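Local atomic coordinates of L-rhamnose mutarotase (Formosa agariphila, PDB entry 6HHN), a protein that catalyses the interconversion of the alpha and beta anomers of L-rhamnose, a step in breaking down the green-algal polysaccharide ulvan. Residues I83-K86 with W87-F90. Numbering follows the deposited sequence.
Sequences IVKK and WWDF
V84 and W88, one turn apart on helix 82-91, carry this contact. The CG1 methyl of V84 lies over a face of the W88 indole in a CH-pi contact, 3.9 Å from the centroid of the six-membered ring and offset toward its rim; CG1 is 3.6 Å from both CE2 and CZ2 of W88. Valine suits this buried place because its beta-branch holds CG1 close to the helix, against the ring. W88 turns its CG beside its own backbone N (chi1 -70°), which folds the ring back along the helix, with V84 O over a face. That oxygen accepts W88 N at 2.9 Å in a nearly straight bond, N-H...O 167°. W87 extends its indole off another flank (chi1 -179°), edge-to-face with H33, the likely proton donor, and with W37. Both tryptophans probably bind rhamnose, as in relatives, their broad indoles suiting a sugar. With an alanine at W88, V84 CG1 is likely to lose its aromatic partner and the sugar site an indole. The exposed carboxylate of D89 accepts a hydrogen bond from N101, tying the helix to the segment after it. In this dimeric alpha-beta barrel superfamily member, V84 and W87 pack on L40 of helix 38-46, while W88 rests on S102 and P103, before strand 106-114.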
loop_
_atom_site.group_PDB
_atom_site.type_symbol
_atom_site.label_atom_id
_atom_site.label_comp_id
_atom_site.label_asym_id
_atom_site.label_seq_id
_atom_site.Cartn_x
_atom_site.Cartn_y
_atom_site.Cartn_z
ATOM N N ILE A 83 19.026 -12.100 -12.793
ATOM C CA ILE A 83 17.897 -12.868 -12.287
ATOM C C ILE A 83 16.635 -12.016 -12.251
ATOM O O ILE A 83 15.534 -12.500 -12.555
ATOM C CB ILE A 83 18.220 -13.464 -10.912
ATOM C CG1 ILE A 83 19.419 -14.443 -11.019
ATOM C CG2 ILE A 83 17.043 -14.199 -10.353
ATOM C CD1 ILE A 83 20.046 -14.906 -9.709
ATOM N N VAL A 84 16.761 -10.746 -11.853
ATOM C CA VAL A 84 15.613 -9.837 -11.883
ATOM C C VAL A 84 15.081 -9.725 -13.301
ATOM O O VAL A 84 13.867 -9.773 -13.533
ATOM C CB VAL A 84 16.011 -8.469 -11.299
ATOM C CG1 VAL A 84 14.912 -7.447 -11.550
ATOM C CG2 VAL A 84 16.328 -8.604 -9.813
ATOM N N LYS A 85 15.975 -9.570 -14.277
ATOM C CA LYS A 85 15.527 -9.438 -15.656
ATOM C C LYS A 85 14.841 -10.710 -16.133
ATOM O O LYS A 85 13.852 -10.647 -16.877
ATOM C CB LYS A 85 16.700 -9.075 -16.558
ATOM C CG LYS A 85 17.234 -7.666 -16.311
ATOM C CD LYS A 85 18.321 -7.295 -17.318
ATOM C CE LYS A 85 19.704 -7.465 -16.752
ATOM N NZ LYS A 85 20.741 -7.139 -17.768
ATOM N N LYS A 86 15.345 -11.880 -15.707
ATOM C CA LYS A 86 14.670 -13.130 -16.036
ATOM C C LYS A 86 13.284 -13.201 -15.413
ATOM O O LYS A 86 12.347 -13.718 -16.029
ATOM C CB LYS A 86 15.522 -14.328 -15.600
ATOM C CG LYS A 86 16.683 -14.614 -16.515
ATOM C CD LYS A 86 17.620 -15.604 -15.861
ATOM C CE LYS A 86 18.774 -15.975 -16.775
ATOM N NZ LYS A 86 18.302 -16.789 -17.921
ATOM N N TRP A 87 13.133 -12.689 -14.180
ATOM C CA TRP A 87 11.814 -12.654 -13.548
ATOM C C TRP A 87 10.863 -11.741 -14.329
ATOM O O TRP A 87 9.718 -12.112 -14.595
ATOM C CB TRP A 87 11.937 -12.204 -12.076
ATOM C CG TRP A 87 10.602 -12.187 -11.377
ATOM C CD1 TRP A 87 9.867 -11.087 -11.048
ATOM C CD2 TRP A 87 9.854 -13.318 -10.938
ATOM N NE1 TRP A 87 8.695 -11.464 -10.420
ATOM C CE2 TRP A 87 8.666 -12.830 -10.338
ATOM C CE3 TRP A 87 10.073 -14.702 -10.975
ATOM C CZ2 TRP A 87 7.696 -13.677 -9.806
ATOM C CZ3 TRP A 87 9.118 -15.539 -10.423
ATOM C CH2 TRP A 87 7.932 -15.020 -9.866
ATOM N N TRP A 88 11.335 -10.572 -14.724
ATOM C CA TRP A 88 10.512 -9.697 -15.555
ATOM C C TRP A 88 10.075 -10.415 -16.828
ATOM O O TRP A 88 8.896 -10.350 -17.224
ATOM C CB TRP A 88 11.308 -8.451 -15.898
ATOM C CG TRP A 88 11.554 -7.531 -14.756
ATOM C CD1 TRP A 88 10.947 -7.540 -13.532
ATOM C CD2 TRP A 88 12.496 -6.460 -14.731
ATOM N NE1 TRP A 88 11.439 -6.514 -12.755
ATOM C CE2 TRP A 88 12.396 -5.843 -13.474
ATOM C CE3 TRP A 88 13.400 -5.953 -15.664
ATOM C CZ2 TRP A 88 13.177 -4.749 -13.124
ATOM C CZ3 TRP A 88 14.184 -4.876 -15.310
ATOM C CH2 TRP A 88 14.066 -4.285 -14.054
ATOM N N ASP A 89 11.008 -11.082 -17.510
ATOM C CA ASP A 89 10.633 -11.793 -18.730
ATOM C C ASP A 89 9.565 -12.848 -18.439
ATOM O O ASP A 89 8.627 -13.044 -19.221
ATOM C CB ASP A 89 11.858 -12.495 -19.321
ATOM C CG ASP A 89 12.921 -11.540 -19.884
ATOM O OD1 ASP A 89 12.656 -10.345 -20.101
ATOM O OD2 ASP A 89 14.062 -12.018 -20.121
ATOM N N PHE A 90 9.723 -13.592 -17.339
ATOM C CA PHE A 90 8.781 -14.650 -16.974
ATOM C C PHE A 90 7.384 -14.111 -16.711
ATOM O O PHE A 90 6.393 -14.788 -17.017
ATOM C CB PHE A 90 9.367 -15.349 -15.747
ATOM C CG PHE A 90 8.525 -16.423 -15.147
ATOM C CD1 PHE A 90 8.267 -17.596 -15.810
ATOM C CD2 PHE A 90 8.060 -16.289 -13.842
ATOM C CE1 PHE A 90 7.518 -18.603 -15.230
ATOM C CE2 PHE A 90 7.328 -17.290 -13.247
ATOM C CZ PHE A 90 7.053 -18.455 -13.938
#